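Long-range contact in SusD family protein (Bacteroides uniformis, PDB 7KV1), which probably binds beta-glucans at the cell surface of a gut bacterium, as a surface glycan-binding protein of the SusD family: residues W503-G515 with S519-K529. Numbering follows the deposited sequence.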
loop_
_atom_site.group_PDB
_atom_site.type_symbol
_atom_site.label_atom_id
_atom_site.label_comp_id
_atom_site.label_asym_id
_atom_site.label_seq_id
_atom_site.Cartn_x
_atom_site.Cartn_y
_atom_site.Cartn_z
ATOM N N TRP A 503 15.843 -13.611 1.475
ATOM C CA TRP A 503 14.886 -13.535 0.346
ATOM C C TRP A 503 15.565 -13.970 -0.959
ATOM O O TRP A 503 16.676 -13.487 -1.236
ATOM C CB TRP A 503 14.348 -12.116 0.201
ATOM C CG TRP A 503 13.218 -11.992 -0.775
ATOM C CD1 TRP A 503 11.892 -11.995 -0.480
ATOM C CD2 TRP A 503 13.313 -11.818 -2.194
ATOM N NE1 TRP A 503 11.153 -11.799 -1.617
ATOM C CE2 TRP A 503 11.999 -11.681 -2.687
ATOM C CE3 TRP A 503 14.377 -11.733 -3.101
ATOM C CZ2 TRP A 503 11.708 -11.489 -4.044
ATOM C CZ3 TRP A 503 14.093 -11.529 -4.438
ATOM C CH2 TRP A 503 12.777 -11.431 -4.909
ATOM N N THR A 504 14.876 -14.786 -1.752
ATOM C CA THR A 504 15.266 -15.179 -3.131
ATOM C C THR A 504 14.022 -15.100 -4.017
ATOM O O THR A 504 12.910 -14.958 -3.500
ATOM C CB THR A 504 15.921 -16.567 -3.196
ATOM O OG1 THR A 504 14.966 -17.511 -2.732
ATOM C CG2 THR A 504 17.176 -16.657 -2.362
ATOM N N ALA A 505 14.232 -15.115 -5.326
ATOM C CA ALA A 505 13.207 -14.826 -6.352
ATOM C C ALA A 505 11.994 -15.732 -6.189
ATOM O O ALA A 505 10.878 -15.306 -6.487
ATOM C CB ALA A 505 13.855 -14.987 -7.727
ATOM N N LYS A 506 12.181 -16.968 -5.738
ATOM C CA LYS A 506 11.019 -17.883 -5.587
ATOM C C LYS A 506 10.069 -17.410 -4.467
ATOM O O LYS A 506 8.971 -17.907 -4.416
ATOM C CB LYS A 506 11.496 -19.306 -5.327
ATOM C CG LYS A 506 12.215 -19.554 -4.022
ATOM C CD LYS A 506 12.601 -21.027 -3.936
ATOM C CE LYS A 506 13.413 -21.343 -2.707
ATOM N NZ LYS A 506 13.533 -22.811 -2.583
ATOM N N LYS A 507 10.487 -16.488 -3.610
ATOM C CA LYS A 507 9.650 -15.945 -2.510
ATOM C C LYS A 507 8.819 -14.754 -3.011
ATOM O O LYS A 507 8.068 -14.201 -2.225
ATOM C CB LYS A 507 10.540 -15.543 -1.329
ATOM C CG LYS A 507 11.450 -16.653 -0.804
ATOM C CD LYS A 507 10.698 -17.913 -0.408
ATOM C CE LYS A 507 11.582 -19.008 0.186
ATOM N NZ LYS A 507 10.747 -20.159 0.603
ATOM N N LYS A 508 8.978 -14.351 -4.268
ATOM C CA LYS A 508 8.294 -13.175 -4.851
ATOM C C LYS A 508 6.784 -13.348 -4.942
ATOM O O LYS A 508 6.088 -12.326 -4.889
ATOM C CB LYS A 508 8.820 -12.915 -6.260
ATOM C CG LYS A 508 8.315 -11.622 -6.870
ATOM C CD LYS A 508 9.181 -11.142 -8.030
ATOM C CE LYS A 508 8.587 -9.914 -8.671
ATOM N NZ LYS A 508 9.499 -9.341 -9.698
ATOM N N TYR A 509 6.288 -14.566 -5.091
ATOM C CA TYR A 509 4.836 -14.876 -5.174
ATOM C C TYR A 509 4.508 -15.811 -4.015
ATOM O O TYR A 509 5.040 -16.921 -3.989
ATOM C CB TYR A 509 4.495 -15.478 -6.539
ATOM C CG TYR A 509 5.018 -14.644 -7.679
ATOM C CD1 TYR A 509 4.569 -13.347 -7.851
ATOM C CD2 TYR A 509 5.967 -15.126 -8.554
ATOM C CE1 TYR A 509 5.040 -12.545 -8.873
ATOM C CE2 TYR A 509 6.468 -14.331 -9.568
ATOM C CZ TYR A 509 5.977 -13.050 -9.746
ATOM O OH TYR A 509 6.482 -12.240 -10.730
ATOM N N ILE A 510 3.718 -15.343 -3.054
ATOM C CA ILE A 510 3.437 -16.126 -1.819
ATOM C C ILE A 510 2.515 -17.295 -2.174
ATOM O O ILE A 510 1.836 -17.305 -3.198
ATOM C CB ILE A 510 2.879 -15.209 -0.713
ATOM C CG1 ILE A 510 1.471 -14.733 -1.057
ATOM C CG2 ILE A 510 3.848 -14.061 -0.474
ATOM C CD1 ILE A 510 0.816 -13.923 0.007
ATOM N N PRO A 511 2.446 -18.327 -1.313
ATOM C CA PRO A 511 1.530 -19.451 -1.544
ATOM C C PRO A 511 0.051 -19.040 -1.700
ATOM O O PRO A 511 -0.445 -18.190 -0.977
ATOM C CB PRO A 511 1.730 -20.315 -0.283
ATOM C CG PRO A 511 3.124 -19.952 0.178
ATOM C CD PRO A 511 3.220 -18.461 -0.081
ATOM N N ILE A 512 -0.643 -19.717 -2.613
ATOM C CA ILE A 512 -2.127 -19.703 -2.719
ATOM C C ILE A 512 -2.656 -20.596 -1.586
ATOM O O ILE A 512 -2.027 -21.661 -1.313
ATOM C CB ILE A 512 -2.544 -20.166 -4.119
ATOM C CG1 ILE A 512 -1.959 -19.239 -5.204
ATOM C CG2 ILE A 512 -4.043 -20.269 -4.241
ATOM C CD1 ILE A 512 -2.115 -19.785 -6.616
ATOM N N ALA A 513 -3.750 -20.187 -0.946
ATOM C CA ALA A 513 -4.338 -20.895 0.212
ATOM C C ALA A 513 -4.885 -22.252 -0.245
ATOM O O ALA A 513 -5.482 -22.347 -1.329
ATOM C CB ALA A 513 -5.383 -20.060 0.892
ATOM N N GLN A 514 -4.675 -23.286 0.566
ATOM C CA GLN A 514 -5.056 -24.680 0.215
ATOM C C GLN A 514 -6.542 -24.728 -0.178
ATOM O O GLN A 514 -6.862 -25.438 -1.127
ATOM C CB GLN A 514 -4.734 -25.628 1.369
ATOM C CG GLN A 514 -4.757 -27.090 0.938
ATOM C CD GLN A 514 -4.754 -28.021 2.124
ATOM O OE1 GLN A 514 -5.808 -28.418 2.615
ATOM N NE2 GLN A 514 -3.568 -28.339 2.615
ATOM N N GLY A 515 -7.401 -23.966 0.491
ATOM C CA GLY A 515 -8.844 -23.848 0.194
ATOM C C GLY A 515 -9.130 -23.501 -1.262
ATOM O O GLY A 515 -10.087 -24.076 -1.844
ATOM N N SER A 519 -11.018 -25.836 -4.022
ATOM C CA SER A 519 -12.172 -25.353 -4.847
ATOM C C SER A 519 -11.924 -25.508 -6.347
ATOM O O SER A 519 -12.923 -25.575 -7.088
ATOM C CB SER A 519 -12.489 -23.906 -4.623
ATOM O OG SER A 519 -12.982 -23.717 -3.325
ATOM N N ASP A 520 -10.674 -25.358 -6.792
ATOM C CA ASP A 520 -10.363 -25.204 -8.235
ATOM C C ASP A 520 -9.191 -26.102 -8.584
ATOM O O ASP A 520 -8.027 -25.703 -8.471
ATOM C CB ASP A 520 -10.127 -23.738 -8.630
ATOM C CG ASP A 520 -9.820 -23.561 -10.117
ATOM O OD1 ASP A 520 -9.845 -24.594 -10.867
ATOM O OD2 ASP A 520 -9.537 -22.398 -10.527
ATOM N N PRO A 521 -9.455 -27.318 -9.096
ATOM C CA PRO A 521 -8.363 -28.252 -9.357
ATOM C C PRO A 521 -7.458 -27.805 -10.514
ATOM O O PRO A 521 -6.394 -28.393 -10.723
ATOM C CB PRO A 521 -9.120 -29.561 -9.667
ATOM C CG PRO A 521 -10.452 -29.094 -10.233
ATOM C CD PRO A 521 -10.784 -27.849 -9.446
ATOM N N ALA A 522 -7.857 -26.773 -11.257
ATOM C CA ALA A 522 -7.051 -26.236 -12.383
ATOM C C ALA A 522 -5.919 -25.334 -11.863
ATOM O O ALA A 522 -4.938 -25.141 -12.600
ATOM C CB ALA A 522 -7.953 -25.501 -13.386
ATOM N N LEU A 523 -6.046 -24.767 -10.656
ATOM C CA LEU A 523 -5.032 -23.827 -10.099
ATOM C C LEU A 523 -3.725 -24.560 -9.851
ATOM O O LEU A 523 -3.770 -25.645 -9.226
ATOM C CB LEU A 523 -5.469 -23.263 -8.754
ATOM C CG LEU A 523 -6.295 -21.987 -8.759
ATOM C CD1 LEU A 523 -6.495 -21.551 -7.326
ATOM C CD2 LEU A 523 -5.643 -20.872 -9.569
ATOM N N VAL A 524 -2.610 -23.955 -10.239
ATOM C CA VAL A 524 -1.266 -24.489 -9.923
ATOM C C VAL A 524 -0.650 -23.647 -8.801
ATOM O O VAL A 524 -0.642 -22.414 -8.909
ATOM C CB VAL A 524 -0.384 -24.536 -11.177
ATOM C CG1 VAL A 524 1.008 -25.056 -10.847
ATOM C CG2 VAL A 524 -1.028 -25.384 -12.265
ATOM N N GLN A 525 -0.106 -24.311 -7.780
ATOM C CA GLN A 525 0.532 -23.642 -6.615
ATOM C C GLN A 525 1.782 -22.918 -7.116
ATOM O O GLN A 525 2.477 -23.437 -8.012
ATOM C CB GLN A 525 0.898 -24.648 -5.520
ATOM C CG GLN A 525 1.555 -24.019 -4.294
ATOM C CD GLN A 525 0.694 -22.959 -3.646
ATOM O OE1 GLN A 525 0.604 -21.830 -4.142
ATOM N NE2 GLN A 525 0.038 -23.321 -2.546
ATOM N N ASN A 526 2.086 -21.755 -6.543
ATOM C CA ASN A 526 3.356 -21.051 -6.805
ATOM C C ASN A 526 4.502 -21.928 -6.302
ATOM O O ASN A 526 4.303 -22.582 -5.264
ATOM C CB ASN A 526 3.373 -19.701 -6.085
ATOM C CG ASN A 526 2.438 -18.719 -6.756
ATOM O OD1 ASN A 526 2.249 -18.831 -7.948
ATOM N ND2 ASN A 526 1.843 -17.789 -6.017
ATOM N N ALA A 527 5.635 -21.926 -6.994
ATOM C CA ALA A 527 6.868 -22.673 -6.627
ATOM C C ALA A 527 7.662 -21.838 -5.605
ATOM O O ALA A 527 8.749 -21.366 -5.940
ATOM C CB ALA A 527 7.687 -22.984 -7.872
ATOM N N TYR A 528 7.122 -21.670 -4.391
ATOM C CA TYR A 528 7.645 -20.775 -3.325
ATOM C C TYR A 528 8.620 -21.547 -2.434
ATOM O O TYR A 528 9.670 -20.969 -2.033
ATOM C CB TYR A 528 6.462 -20.165 -2.580
ATOM C CG TYR A 528 6.755 -19.418 -1.305
ATOM C CD1 TYR A 528 6.913 -20.088 -0.101
ATOM C CD2 TYR A 528 6.778 -18.027 -1.277
ATOM C CE1 TYR A 528 7.143 -19.409 1.088
ATOM C CE2 TYR A 528 7.015 -17.338 -0.098
ATOM C CZ TYR A 528 7.158 -18.029 1.094
ATOM O OH TYR A 528 7.342 -17.389 2.281
ATOM N N LYS A 529 8.306 -22.829 -2.186
ATOM C CA LYS A 529 8.972 -23.690 -1.177
ATOM C C LYS A 529 10.437 -23.915 -1.566
ATOM O O LYS A 529 11.328 -23.917 -0.698
ATOM C CB LYS A 529 8.269 -25.047 -1.067
ATOM C CG LYS A 529 8.849 -25.970 -0.002
ATOM C CD LYS A 529 7.960 -27.168 0.341
ATOM C CE LYS A 529 8.514 -28.005 1.481
ATOM N NZ LYS A 529 7.801 -29.304 1.624
ATOM O OXT LYS A 529 10.745 -24.107 -2.754
#
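The carboxamide of Q525 pairs with both backbone polar atoms of I512, much as a strand partner would. I512 N donates to Q525 OE1 over 2.9 Å, and Q525 NE2 returns a nearly straight bond (168°) to I512 O; each donor lies in its acceptor's carbonyl plane, on a lone pair. Turned about CB-CG (chi2 58°), the Q525 chain brings OE1 to where N526 N also donates to it, which helps fix the amide's rotation. With an alanine here, I512 N and O and N526 N would probably all lose their amide partner. Next along, N526 ND2 reaches I510 O at 2.9 Å; the acceptor lies in the amide plane, although the donor is tilted 34° from the I510 carbonyl plane. At the chain end K506 NZ forms a salt bridge with the terminal carboxylate, 3.1 Å from K529 OXT.

The Y528 ring is clamped between two side chains. P511 CD sits over the centre of one face, 3.8 Å from the centroid, a CH-pi contact; across the opposite face, K507 adds a CH-pi contact through CD and a cation-pi contact through NZ, 4.1 Å from the centroid. That ammonium also donates to Y528 O and to Y101 O, while Y528 OH bonds A103 N.

At this C-terminal end of the mainly helical SusD-family chain, residues 525-528 run antiparallel to 506-512, K506 opposite Y528 and I512 opposite Q525. I512 and L523 both rest on L517 of helix 514-519. F163 and N165, just beyond helix 138-162, supply further hydrogen bonds to N526.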